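Local coordinates for PfEMP1 variant 1 of strain MC (Plasmodium falciparum, PDB 5LGD), which probably binds receptors on host cell surfaces, this chain being one disulfide-bonded helical domain, matching the PfEMP1 DBL family, of a much longer malaria-parasite protein, at residues Leu19-Ile23 and Arg111-Leu116; Cys41-Lys47 and Thr162-Cys168; Cys49-Gln53 and Glu155-Leu160; Trp55-Lys60 and Leu149-Gln153; Leu115-Val121 and Thr144-Leu148. One frame throughout, in Å; residues are numbered along the deposited sequence. Where two conformers were deposited one is given.

The five contacts join four helices of one helical domain. Contacts 3 and 4 lie on the same antiparallel pair, helices 45-70 and 144-162, with centres about 10 Å apart; contact 2 closes the end of that pair, its centre about 11 Å from that of contact 3. Contact 5 is nested along the chain inside contact 4, contact 4 inside contact 3, and contact 3 inside contact 2. Contact 1, whose segments alternate with those of contacts 2 to 4, packs helix 106-118 on helix 7-29 and shares Leu115 and Leu116 with contact 5. Contact 1 is chiefly leucine and isoleucine packing; disulfides reinforce contacts 2 and 3, about 24 Å and 17 Å from contact 1 between centres.

Contact 1: Leu19-Ile23 and Arg111-Leu116; sequences LIDSI and RIEALL
Ile23 sets its CG1 branch beside the backbone N (chi1 -64°) and runs on nearly extended, which carries CD1 to within 3.7 Å of Ile112 CG1, the two side chains crossing at about a right angle. Its other branch serves a different partner: in the modelled conformer of Arg111, one of two, Ile23 CG2 lies 3.4 Å from Arg111 NE, at the edge of the guanidinium. That conformer bends at chi3 (-32°), and its Arg111 NH2 comes 3.5 Å from Ile20 CD1. Further along, Leu19 CD1 meets Ile112 CG2 at 3.8 Å, and Ile20 CD1 meets Ile112 CD1 at 4.0 Å; Ile112 thus touches Leu19, Ile20 and Ile23. Leu115 packs against Ser22 and Ile23 with different methyls, Leu115 CD1 4.0 Å from Ile23 CG1 and CD2 3.5 Å from Ser22 OG. That hydroxyl is already hydrogen-bonded to Glu152, which lets a small polar residue sit among methyl groups.

The short helix segments cross at 73°, and beta-branched isoleucines suit such an interface because each offers two arms in different directions. No hydrogen bond spans it, so the contact is held by apolar packing in the buried core of the domain.

Contact 2: Cys41-Lys47 and Thr162-Cys168; sequences CIKGCNK and THTDDTC
Ile42 N donates to His163 ND1 over 2.9 Å, almost straight at 173° and in the ring plane, where the type II beta turn Ile42-Cys45 meets the tail that follows helix 144-162. Two more backbone N-H groups find Asp166. Gly44 N reaches its carbonyl, on a lone pair of Asp166 O at 2.9 Å, and Lys47 N meets Asp166 OD1 on the syn side at 3.1 Å. The carboxylate thus lies by the first turn of helix 45-70, where the helix dipole would probably favour a negative charge. Glycine suits position 44, whose phi is positive (77°). Covalently, Cys41 SG is joined to Cys168 SG at 2.0 Å, tying the tail to the turn.

Around these bonds the packing centres on the flat imidazole. Cys45, disulfide-bonded to Cys32, lays its CB over one face, 3.5 Å from the His163 ring centroid, while Thr162 CG2 covers the opposite face. Alongside the ring, Ile42 CD1 comes 3.5 Å from His163 CE1.

Contact 3: Cys49-Gln53 and Glu155-Leu160; sequences CISFQ and EADKCL. Unlike the reference sequence in segment 49-53: Ser51 (reference Cys).
Cys49, Leu160 and Gln53 bury the most surface here, and the first of them is bonded across the interface: Cys49 SG to Cys159 SG, 2.0 Å. The two cysteines reach each other by different torsions, Cys49 with SG beside its backbone N (chi1 -59°) and Cys159 with SG anti to its own (chi1 -159°). Cysteine suits the site because the backbones pass so close, the short helix axes approaching to 8.9 Å.

Leu160 spreads its two methyls between neighbours. CD2 meets Ile50 CG1 at 3.6 Å and Cys49 CB at 3.7 Å, whereas Leu160 CD1 lies 3.3 Å from Gln53 OE1. Gln53 stretches out across that leucine at about a right angle, its aliphatic part close to the other helix and Gln53 NE2 2.9 Å from Asp157 OD1. Ala156, small enough to let the helices close up, puts CB 3.8 Å from Gln53 CA and 3.5 Å from Phe52 CD2.

The segments run antiparallel at 162°, joining helices 45-70 and 144-162. Helix 7-29 covers a further side, where Trp25 meets the Phe52 ring, and at one end His163, in the tail after helix 144-162, touches Cys49.

Contact 4: Trp55-Lys60 and Leu149-Gln153; sequences WVEQKK and LQHEQ
Val56 and Gln153 come closest in the backbone, CA to CA 6.3 Å, as two helix segments run antiparallel at 158° with their axes 9.6 Å apart. Val56 wedges into the facing helix: CG1, anti to the backbone N (chi1 -170°), lies 3.4 Å from Leu149 O and 3.7 Å from Glu152 CB. A compact branched side chain fits there, since both methyls rest on the stem of Glu152.

Leu149 reaches the other way, Leu149 CD1 touching Lys60 CA at 3.7 Å and CD2 touching Lys59 CB at 3.8 Å. The methylenes of Lys60 slide past this leucine in the opposite direction, so a long lysine can cover an apolar neighbour and still end in a charge. Lys60 CD lies 3.5 Å from Gln153 OE1. On the far side of Val56, Trp55 brings its ring edge to a carboxylate, CZ3 3.6 Å from Glu152 OE1, with the two planes nearly perpendicular (83°).

That carboxylate links three helices: besides facing Trp55, Glu152 takes a salt bridge from Arg26, which like its other partner Ser22 lies on helix 7-29. The same helix supplies Trp25, edge-to-face with Trp55, packing helix 7-29 against helices 45-70 and 144-162.

Contact 5: Leu115-Val121 and Thr144-Leu148; sequences LLEQAGV and TIDKL
A Schellman motif ends helix 106-118, and the turn it makes packs against the first turns of helix 144-162, with Ala119, Gly120 and Val121 meeting Thr144, Lys147 and Leu148. Val121 N bonds back to Leu116 O at 3.0 Å, and a weak bond from Gly120 N to Glu117 O (3.3 Å) completes the motif. Gly120 takes the positive phi (78°) that such a turn needs, a conformation glycine adopts readily.

Leucines of the last helical turns, together with Ala119 and Val121 of the turn, face the other helix. Leu148 holds CG anti to the backbone N (chi1 -175°), which sends its two methyls toward helix 106-118: CD1 packs on Ala119 CB at 3.7 Å, and CD2 reaches Leu116 CD2 at 4.2 Å and Leu115 CD2 at 4.1 Å. The small alanine lets the turn come near this leucine. Val121 then divides its branches, CG1 against Thr144 CG2 at 3.8 Å and CG2 by Lys147 CB at 4.2 Å. Threonine fits a mixed setting, since its methyl packs here while its hydroxyl bonds to Leu90 O. Leu19 also touches Leu148, so Leu148 of helix 144-162 is packed by side chains of helices 7-29 and 106-118.

Toward the solvent side, Lys147, bent at chi2 and chi3, curls back over the turn. Its NZ donates to Gly120 O at 3.2 Å, from well above the carbonyl plane (60° out of it) and not on a lone pair.

Contact 1: Leu19-Ile23 and Arg111-Leu116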
# COMPACT_ATOMS: atom_id res chain seq x y z
N LEU B 19 -26.26 26.99 -6.18
CA LEU B 19 -25.38 27.96 -6.85
C LEU B 19 -26.03 28.54 -8.08
O LEU B 19 -25.92 29.75 -8.33
CB LEU B 19 -24.03 27.30 -7.21
CG LEU B 19 -23.14 26.94 -5.98
CD1 LEU B 19 -21.88 26.22 -6.42
CD2 LEU B 19 -22.75 28.16 -5.21
N ILE B 20 -26.79 27.68 -8.78
CA ILE B 20 -27.54 27.99 -9.98
C ILE B 20 -28.73 28.88 -9.63
O ILE B 20 -28.96 29.87 -10.30
CB ILE B 20 -27.89 26.70 -10.80
CG1 ILE B 20 -26.62 26.08 -11.49
CG2 ILE B 20 -28.96 26.93 -11.86
CD1 ILE B 20 -25.66 27.00 -12.11
N ASP B 21 -29.43 28.56 -8.56
CA ASP B 21 -30.56 29.35 -8.07
C ASP B 21 -30.08 30.73 -7.64
O ASP B 21 -30.70 31.73 -8.01
CB ASP B 21 -31.27 28.62 -6.93
CG ASP B 21 -32.07 27.39 -7.30
OD1 ASP B 21 -32.40 27.23 -8.49
OD2 ASP B 21 -32.42 26.61 -6.39
N SER B 22 -28.93 30.81 -6.98
CA SER B 22 -28.34 32.09 -6.57
C SER B 22 -28.11 33.00 -7.82
O SER B 22 -28.50 34.16 -7.81
CB SER B 22 -27.05 31.85 -5.78
OG SER B 22 -26.58 33.05 -5.20
N ILE B 23 -27.62 32.42 -8.92
CA ILE B 23 -27.43 33.12 -10.20
C ILE B 23 -28.77 33.49 -10.84
O ILE B 23 -28.89 34.58 -11.41
CB ILE B 23 -26.58 32.26 -11.20
CG1 ILE B 23 -25.15 32.00 -10.69
CG2 ILE B 23 -26.60 32.86 -12.61
CD1 ILE B 23 -24.52 30.72 -11.33
N ARG B 111 -20.08 31.58 -14.55
CA ARG B 111 -21.15 32.28 -13.82
C ARG B 111 -20.99 32.09 -12.29
O ARG B 111 -21.16 33.06 -11.53
CB ARG B 111 -22.57 31.80 -14.25
CG ARG B 111 -22.91 31.93 -15.75
CD ARG B 111 -24.41 32.00 -16.14
NE ARG B 111 -25.37 31.26 -15.30
CZ ARG B 111 -25.61 29.95 -15.36
NH1 ARG B 111 -24.93 29.19 -16.18
NH2 ARG B 111 -26.50 29.40 -14.55
N ILE B 112 -20.69 30.84 -11.85
CA ILE B 112 -20.54 30.49 -10.44
C ILE B 112 -19.29 31.23 -9.88
O ILE B 112 -19.40 31.93 -8.87
CB ILE B 112 -20.47 28.95 -10.23
CG1 ILE B 112 -21.82 28.31 -10.67
CG2 ILE B 112 -20.16 28.64 -8.74
CD1 ILE B 112 -21.89 26.78 -10.78
N GLU B 113 -18.14 31.12 -10.59
CA GLU B 113 -16.88 31.77 -10.26
C GLU B 113 -17.10 33.29 -10.09
O GLU B 113 -16.67 33.83 -9.07
CB GLU B 113 -15.85 31.46 -11.36
CG GLU B 113 -14.40 31.60 -10.95
CD GLU B 113 -13.38 31.22 -12.01
OE1 GLU B 113 -13.73 31.18 -13.21
OE2 GLU B 113 -12.21 30.97 -11.63
N ALA B 114 -17.87 33.93 -10.99
CA ALA B 114 -18.22 35.36 -10.93
C ALA B 114 -19.05 35.68 -9.66
O ALA B 114 -18.75 36.67 -8.96
CB ALA B 114 -19.02 35.75 -12.17
N LEU B 115 -20.10 34.86 -9.39
CA LEU B 115 -20.98 34.93 -8.22
C LEU B 115 -20.16 34.82 -6.92
O LEU B 115 -20.36 35.61 -6.01
CB LEU B 115 -22.06 33.82 -8.27
CG LEU B 115 -23.13 33.83 -7.16
CD1 LEU B 115 -24.41 34.55 -7.64
CD2 LEU B 115 -23.50 32.44 -6.77
N LEU B 116 -19.21 33.87 -6.87
CA LEU B 116 -18.37 33.68 -5.69
C LEU B 116 -17.36 34.82 -5.53
O LEU B 116 -17.10 35.24 -4.39
CB LEU B 116 -17.66 32.31 -5.73
CG LEU B 116 -18.54 31.05 -5.75
CD1 LEU B 116 -17.68 29.82 -5.86
CD2 LEU B 116 -19.44 30.95 -4.50

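Contact 2: Cys41-Lys47 and Thr162-Cys168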
# COMPACT_ATOMS: atom_id res chain seq x y z
N CYS B 41 -35.37 52.62 -5.22
CA CYS B 41 -36.46 51.66 -5.05
C CYS B 41 -37.18 51.45 -6.38
O CYS B 41 -37.68 52.42 -6.97
CB CYS B 41 -37.43 52.13 -3.97
SG CYS B 41 -38.89 51.09 -3.77
N ILE B 42 -37.24 50.20 -6.85
CA ILE B 42 -37.96 49.83 -8.06
C ILE B 42 -39.29 49.22 -7.63
O ILE B 42 -39.35 48.49 -6.64
CB ILE B 42 -37.13 48.91 -9.00
CG1 ILE B 42 -36.00 49.69 -9.69
CG2 ILE B 42 -38.01 48.23 -10.07
CD1 ILE B 42 -34.64 49.51 -9.11
N LYS B 43 -40.35 49.58 -8.34
CA LYS B 43 -41.71 49.11 -8.11
C LYS B 43 -41.75 47.57 -8.26
O LYS B 43 -41.11 47.02 -9.17
CB LYS B 43 -42.67 49.80 -9.12
CG LYS B 43 -44.06 50.10 -8.60
CD LYS B 43 -44.84 51.04 -9.51
CE LYS B 43 -45.99 50.35 -10.19
NZ LYS B 43 -46.75 51.29 -11.05
N GLY B 44 -42.43 46.92 -7.32
CA GLY B 44 -42.61 45.47 -7.29
C GLY B 44 -41.43 44.66 -6.83
O GLY B 44 -41.49 43.43 -6.81
N CYS B 45 -40.34 45.32 -6.45
CA CYS B 45 -39.13 44.65 -6.01
C CYS B 45 -39.19 44.16 -4.60
O CYS B 45 -38.56 43.14 -4.32
CB CYS B 45 -37.91 45.51 -6.24
SG CYS B 45 -37.24 45.39 -7.90
N ASN B 46 -39.92 44.87 -3.69
CA ASN B 46 -40.04 44.46 -2.29
C ASN B 46 -40.41 42.99 -2.15
O ASN B 46 -39.71 42.25 -1.45
CB ASN B 46 -41.04 45.34 -1.54
CG ASN B 46 -41.46 44.71 -0.25
OD1 ASN B 46 -40.74 44.80 0.76
ND2 ASN B 46 -42.58 43.98 -0.28
N LYS B 47 -41.52 42.57 -2.83
CA LYS B 47 -42.06 41.21 -2.89
C LYS B 47 -40.93 40.22 -3.21
O LYS B 47 -40.73 39.27 -2.46
CB LYS B 47 -43.18 41.13 -3.96
CG LYS B 47 -43.90 39.78 -4.04
CD LYS B 47 -44.87 39.72 -5.21
CE LYS B 47 -44.51 38.63 -6.20
NZ LYS B 47 -45.52 38.53 -7.30
N THR B 162 -33.42 49.08 0.31
CA THR B 162 -33.58 49.88 -0.90
C THR B 162 -35.04 49.79 -1.37
O THR B 162 -35.73 50.82 -1.49
CB THR B 162 -32.60 49.41 -2.01
OG1 THR B 162 -31.26 49.29 -1.51
CG2 THR B 162 -32.62 50.31 -3.23
N HIS B 163 -35.52 48.56 -1.63
CA HIS B 163 -36.88 48.29 -2.09
C HIS B 163 -37.80 48.01 -0.91
O HIS B 163 -38.36 46.92 -0.82
CB HIS B 163 -36.87 47.13 -3.08
CG HIS B 163 -35.87 47.26 -4.18
ND1 HIS B 163 -36.04 48.17 -5.21
CD2 HIS B 163 -34.73 46.56 -4.39
CE1 HIS B 163 -35.00 48.01 -6.00
NE2 HIS B 163 -34.18 47.05 -5.56
N THR B 164 -37.95 49.01 -0.02
CA THR B 164 -38.75 49.01 1.23
C THR B 164 -40.27 48.85 1.02
O THR B 164 -40.97 48.37 1.92
CB THR B 164 -38.53 50.35 1.99
OG1 THR B 164 -38.64 51.45 1.08
CG2 THR B 164 -37.20 50.40 2.73
N ASP B 165 -40.77 49.32 -0.14
CA ASP B 165 -42.19 49.31 -0.49
C ASP B 165 -42.38 48.92 -1.96
O ASP B 165 -41.55 49.25 -2.81
CB ASP B 165 -42.80 50.70 -0.21
CG ASP B 165 -44.28 50.67 0.08
OD1 ASP B 165 -44.65 50.31 1.23
OD2 ASP B 165 -45.07 51.02 -0.83
N ASP B 166 -43.49 48.19 -2.25
CA ASP B 166 -43.80 47.76 -3.61
C ASP B 166 -44.13 48.95 -4.51
O ASP B 166 -43.82 48.91 -5.69
CB ASP B 166 -44.87 46.66 -3.65
CG ASP B 166 -44.30 45.25 -3.47
OD1 ASP B 166 -43.16 45.00 -3.95
OD2 ASP B 166 -45.03 44.39 -2.94
N THR B 167 -44.70 50.03 -3.93
CA THR B 167 -44.97 51.28 -4.65
C THR B 167 -44.24 52.40 -3.92
O THR B 167 -44.76 52.97 -2.95
CB THR B 167 -46.47 51.50 -4.89
OG1 THR B 167 -47.23 50.80 -3.90
CG2 THR B 167 -46.89 51.08 -6.29
N CYS B 168 -42.98 52.65 -4.35
CA CYS B 168 -42.02 53.63 -3.81
C CYS B 168 -42.56 55.10 -3.89
O CYS B 168 -42.92 55.52 -5.00
CB CYS B 168 -40.66 53.48 -4.50
SG CYS B 168 -40.27 51.80 -5.10

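Contact 3: Cys49-Gln53 and Glu155-Leu160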
# COMPACT_ATOMS: atom_id res chain seq x y z
N CYS B 49 -37.59 40.77 -2.98
CA CYS B 49 -36.56 40.76 -1.93
C CYS B 49 -36.97 39.81 -0.78
O CYS B 49 -36.11 39.19 -0.15
CB CYS B 49 -36.28 42.17 -1.40
SG CYS B 49 -35.73 43.35 -2.65
N ILE B 50 -38.29 39.70 -0.51
CA ILE B 50 -38.83 38.83 0.54
C ILE B 50 -38.70 37.35 0.13
O ILE B 50 -38.25 36.54 0.95
CB ILE B 50 -40.27 39.25 0.95
CG1 ILE B 50 -40.24 40.65 1.58
CG2 ILE B 50 -40.90 38.24 1.92
CD1 ILE B 50 -41.50 41.35 1.62
N SER B 51 -39.06 37.00 -1.12
CA SER B 51 -38.94 35.63 -1.68
C SER B 51 -37.48 35.18 -1.70
O SER B 51 -37.18 34.03 -1.35
CB SER B 51 -39.49 35.56 -3.10
OG SER B 51 -40.86 35.92 -3.13
N PHE B 52 -36.57 36.11 -2.09
CA PHE B 52 -35.13 35.88 -2.11
C PHE B 52 -34.66 35.69 -0.64
O PHE B 52 -33.95 34.73 -0.38
CB PHE B 52 -34.39 37.02 -2.81
CG PHE B 52 -32.88 36.92 -2.74
CD1 PHE B 52 -32.22 35.77 -3.17
CD2 PHE B 52 -32.12 37.99 -2.29
CE1 PHE B 52 -30.83 35.67 -3.08
CE2 PHE B 52 -30.72 37.89 -2.21
CZ PHE B 52 -30.09 36.73 -2.60
N GLN B 53 -35.11 36.54 0.30
CA GLN B 53 -34.79 36.40 1.73
C GLN B 53 -35.27 35.04 2.27
O GLN B 53 -34.54 34.40 3.03
CB GLN B 53 -35.40 37.54 2.57
CG GLN B 53 -34.95 37.49 4.03
CD GLN B 53 -35.22 38.78 4.75
OE1 GLN B 53 -36.37 39.12 5.05
NE2 GLN B 53 -34.15 39.51 5.07
N GLU B 155 -27.30 40.51 1.14
CA GLU B 155 -27.85 41.06 -0.10
C GLU B 155 -29.37 41.20 -0.05
O GLU B 155 -29.89 42.20 -0.53
CB GLU B 155 -27.39 40.29 -1.34
CG GLU B 155 -25.94 40.58 -1.70
CD GLU B 155 -25.59 42.04 -1.95
OE1 GLU B 155 -26.22 42.65 -2.85
OE2 GLU B 155 -24.72 42.58 -1.24
N ALA B 156 -30.07 40.21 0.54
CA ALA B 156 -31.52 40.24 0.69
C ALA B 156 -31.90 41.34 1.75
O ALA B 156 -32.98 41.94 1.65
CB ALA B 156 -32.00 38.88 1.14
N ASP B 157 -31.01 41.61 2.73
CA ASP B 157 -31.23 42.67 3.73
C ASP B 157 -31.03 44.03 3.09
O ASP B 157 -31.76 44.97 3.41
CB ASP B 157 -30.33 42.52 4.96
CG ASP B 157 -30.83 41.49 5.95
OD1 ASP B 157 -32.07 41.33 6.05
OD2 ASP B 157 -29.99 40.88 6.64
N LYS B 158 -30.03 44.14 2.19
CA LYS B 158 -29.73 45.36 1.46
C LYS B 158 -30.89 45.63 0.47
O LYS B 158 -31.33 46.78 0.35
CB LYS B 158 -28.38 45.24 0.73
CG LYS B 158 -27.15 45.44 1.62
CD LYS B 158 -25.86 45.09 0.88
CE LYS B 158 -24.62 45.67 1.52
NZ LYS B 158 -24.19 44.89 2.71
N CYS B 159 -31.39 44.55 -0.19
CA CYS B 159 -32.53 44.52 -1.12
C CYS B 159 -33.74 45.18 -0.44
O CYS B 159 -34.34 46.09 -1.01
CB CYS B 159 -32.85 43.08 -1.52
SG CYS B 159 -33.78 42.90 -3.07
N LEU B 160 -34.08 44.75 0.78
CA LEU B 160 -35.21 45.29 1.55
C LEU B 160 -35.02 46.73 2.05
O LEU B 160 -36.02 47.42 2.26
CB LEU B 160 -35.55 44.36 2.73
CG LEU B 160 -36.12 43.00 2.36
CD1 LEU B 160 -35.99 42.05 3.52
CD2 LEU B 160 -37.57 43.10 1.89

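Contact 4: Trp55-Lys60 and Leu149-Gln153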
# COMPACT_ATOMS: atom_id res chain seq x y z
N TRP B 55 -35.83 32.19 0.47
CA TRP B 55 -34.98 31.20 -0.16
C TRP B 55 -33.70 31.03 0.62
O TRP B 55 -33.32 29.89 0.84
CB TRP B 55 -34.66 31.62 -1.61
CG TRP B 55 -33.71 30.72 -2.33
CD1 TRP B 55 -34.01 29.52 -2.93
CD2 TRP B 55 -32.32 30.96 -2.58
NE1 TRP B 55 -32.89 29.02 -3.55
CE2 TRP B 55 -31.85 29.89 -3.37
CE3 TRP B 55 -31.43 31.98 -2.21
CZ2 TRP B 55 -30.51 29.80 -3.78
CZ3 TRP B 55 -30.12 31.91 -2.65
CH2 TRP B 55 -29.67 30.83 -3.42
N VAL B 56 -33.02 32.13 1.02
CA VAL B 56 -31.75 32.10 1.79
C VAL B 56 -31.93 31.29 3.08
O VAL B 56 -31.11 30.42 3.35
CB VAL B 56 -31.12 33.50 2.07
CG1 VAL B 56 -29.71 33.36 2.65
CG2 VAL B 56 -31.10 34.38 0.84
N GLU B 57 -33.01 31.53 3.84
CA GLU B 57 -33.31 30.81 5.08
C GLU B 57 -33.61 29.33 4.82
O GLU B 57 -33.08 28.49 5.55
CB GLU B 57 -34.40 31.49 5.93
CG GLU B 57 -33.88 32.06 7.24
CD GLU B 57 -33.14 31.10 8.16
OE1 GLU B 57 -33.78 30.14 8.65
OE2 GLU B 57 -31.93 31.31 8.39
N GLN B 58 -34.37 29.00 3.75
CA GLN B 58 -34.66 27.62 3.30
C GLN B 58 -33.36 26.87 2.98
O GLN B 58 -33.22 25.70 3.37
CB GLN B 58 -35.56 27.60 2.05
CG GLN B 58 -36.97 27.08 2.30
CD GLN B 58 -38.05 28.04 1.83
OE1 GLN B 58 -38.87 28.52 2.63
NE2 GLN B 58 -38.11 28.32 0.53
N LYS B 59 -32.42 27.52 2.25
CA LYS B 59 -31.14 26.89 1.89
C LYS B 59 -30.22 26.75 3.10
O LYS B 59 -29.57 25.73 3.22
CB LYS B 59 -30.46 27.58 0.69
CG LYS B 59 -31.37 27.79 -0.53
CD LYS B 59 -31.26 26.67 -1.57
CE LYS B 59 -32.39 25.67 -1.46
NZ LYS B 59 -32.10 24.41 -2.22
N LYS B 60 -30.21 27.75 4.02
CA LYS B 60 -29.45 27.72 5.27
C LYS B 60 -29.84 26.52 6.14
O LYS B 60 -28.97 25.86 6.72
CB LYS B 60 -29.65 29.03 6.07
CG LYS B 60 -28.72 30.16 5.61
CD LYS B 60 -28.83 31.45 6.45
CE LYS B 60 -28.60 31.29 7.95
NZ LYS B 60 -27.24 30.78 8.28
N LEU B 149 -24.08 31.68 1.72
CA LEU B 149 -25.40 31.88 2.33
C LEU B 149 -25.43 33.09 3.29
O LEU B 149 -26.45 33.76 3.37
CB LEU B 149 -25.96 30.61 2.99
CG LEU B 149 -26.38 29.48 2.02
CD1 LEU B 149 -26.73 28.21 2.79
CD2 LEU B 149 -27.54 29.92 1.08
N GLN B 150 -24.29 33.42 3.93
CA GLN B 150 -24.15 34.60 4.80
C GLN B 150 -24.22 35.86 3.92
O GLN B 150 -24.97 36.80 4.23
CB GLN B 150 -22.83 34.55 5.58
CG GLN B 150 -22.96 33.96 6.99
CD GLN B 150 -21.94 32.93 7.38
OE1 GLN B 150 -20.73 33.05 7.12
NE2 GLN B 150 -22.39 31.91 8.10
N HIS B 151 -23.48 35.85 2.78
CA HIS B 151 -23.45 36.94 1.80
C HIS B 151 -24.86 37.19 1.25
O HIS B 151 -25.26 38.35 1.09
CB HIS B 151 -22.47 36.62 0.66
CG HIS B 151 -22.56 37.58 -0.49
ND1 HIS B 151 -21.85 38.76 -0.50
CD2 HIS B 151 -23.32 37.51 -1.60
CE1 HIS B 151 -22.18 39.36 -1.63
NE2 HIS B 151 -23.06 38.65 -2.33
N GLU B 152 -25.60 36.10 0.98
CA GLU B 152 -26.96 36.13 0.45
C GLU B 152 -27.92 36.79 1.42
O GLU B 152 -28.80 37.53 1.00
CB GLU B 152 -27.42 34.71 0.05
CG GLU B 152 -26.69 34.14 -1.16
CD GLU B 152 -26.85 34.90 -2.46
OE1 GLU B 152 -27.73 34.51 -3.26
OE2 GLU B 152 -26.03 35.81 -2.74
N GLN B 153 -27.73 36.53 2.72
CA GLN B 153 -28.53 37.11 3.80
C GLN B 153 -28.33 38.64 3.86
O GLN B 153 -29.28 39.36 4.14
CB GLN B 153 -28.15 36.46 5.13
CG GLN B 153 -29.17 36.68 6.25
CD GLN B 153 -30.39 35.81 6.07
OE1 GLN B 153 -30.38 34.60 6.38
NE2 GLN B 153 -31.49 36.39 5.59

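Contact 5: Leu115-Val121 and Thr144-Leu148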
# COMPACT_ATOMS: atom_id res chain seq x y z
N LEU B 115 -20.10 34.86 -9.39
CA LEU B 115 -20.98 34.93 -8.22
C LEU B 115 -20.16 34.82 -6.92
O LEU B 115 -20.36 35.61 -6.01
CB LEU B 115 -22.06 33.82 -8.27
CG LEU B 115 -23.13 33.83 -7.16
CD1 LEU B 115 -24.41 34.55 -7.64
CD2 LEU B 115 -23.50 32.44 -6.77
N LEU B 116 -19.21 33.87 -6.87
CA LEU B 116 -18.37 33.68 -5.69
C LEU B 116 -17.36 34.82 -5.53
O LEU B 116 -17.10 35.24 -4.39
CB LEU B 116 -17.66 32.31 -5.73
CG LEU B 116 -18.54 31.05 -5.75
CD1 LEU B 116 -17.68 29.82 -5.86
CD2 LEU B 116 -19.44 30.95 -4.50
N GLU B 117 -16.80 35.35 -6.66
CA GLU B 117 -15.87 36.49 -6.68
C GLU B 117 -16.54 37.70 -6.07
O GLU B 117 -15.95 38.32 -5.19
CB GLU B 117 -15.32 36.81 -8.09
CG GLU B 117 -14.13 35.95 -8.51
CD GLU B 117 -13.65 35.97 -9.96
OE1 GLU B 117 -14.31 36.59 -10.82
OE2 GLU B 117 -12.60 35.34 -10.22
N GLN B 118 -17.79 37.99 -6.50
CA GLN B 118 -18.58 39.12 -6.01
C GLN B 118 -19.11 38.91 -4.60
O GLN B 118 -19.58 39.87 -4.00
CB GLN B 118 -19.72 39.49 -6.97
CG GLN B 118 -19.26 40.30 -8.19
CD GLN B 118 -18.90 41.76 -7.94
OE1 GLN B 118 -18.61 42.51 -8.88
NE2 GLN B 118 -18.92 42.21 -6.69
N ALA B 119 -19.01 37.69 -4.06
CA ALA B 119 -19.45 37.37 -2.70
C ALA B 119 -18.30 37.40 -1.68
O ALA B 119 -18.51 37.12 -0.50
CB ALA B 119 -20.13 36.01 -2.67
N GLY B 120 -17.10 37.72 -2.14
CA GLY B 120 -15.90 37.75 -1.30
C GLY B 120 -15.31 36.38 -1.01
O GLY B 120 -14.38 36.25 -0.20
N VAL B 121 -15.85 35.33 -1.67
CA VAL B 121 -15.41 33.94 -1.56
C VAL B 121 -14.32 33.65 -2.63
O VAL B 121 -13.38 32.89 -2.36
CB VAL B 121 -16.59 32.93 -1.63
CG1 VAL B 121 -16.20 31.61 -0.96
CG2 VAL B 121 -17.85 33.48 -0.99
N THR B 144 -17.47 27.45 2.31
CA THR B 144 -17.76 28.30 1.14
C THR B 144 -19.28 28.53 1.01
O THR B 144 -19.71 29.67 0.82
CB THR B 144 -17.18 27.62 -0.11
OG1 THR B 144 -15.76 27.74 -0.10
CG2 THR B 144 -17.74 28.18 -1.43
N ILE B 145 -20.07 27.43 1.10
CA ILE B 145 -21.54 27.44 1.04
C ILE B 145 -22.07 28.33 2.14
O ILE B 145 -22.89 29.19 1.87
CB ILE B 145 -22.14 26.00 1.05
CG1 ILE B 145 -21.59 25.13 -0.13
CG2 ILE B 145 -23.67 25.99 1.10
CD1 ILE B 145 -21.84 25.66 -1.63
N ASP B 146 -21.55 28.16 3.37
CA ASP B 146 -21.91 28.96 4.54
C ASP B 146 -21.56 30.46 4.32
O ASP B 146 -22.41 31.32 4.54
CB ASP B 146 -21.20 28.40 5.77
CG ASP B 146 -21.61 26.97 6.10
OD1 ASP B 146 -22.73 26.77 6.62
OD2 ASP B 146 -20.76 26.06 5.94
N LYS B 147 -20.34 30.75 3.82
CA LYS B 147 -19.89 32.11 3.50
C LYS B 147 -20.85 32.74 2.48
O LYS B 147 -21.29 33.88 2.69
CB LYS B 147 -18.46 32.08 2.90
CG LYS B 147 -17.34 32.05 3.94
CD LYS B 147 -16.53 33.35 3.94
CE LYS B 147 -15.64 33.56 2.73
NZ LYS B 147 -15.19 34.98 2.62
N LEU B 148 -21.20 31.97 1.42
CA LEU B 148 -22.15 32.40 0.39
C LEU B 148 -23.54 32.64 0.92
O LEU B 148 -24.10 33.70 0.65
CB LEU B 148 -22.19 31.47 -0.84
CG LEU B 148 -23.09 31.98 -1.96
CD1 LEU B 148 -22.50 33.22 -2.61
CD2 LEU B 148 -23.35 30.94 -2.96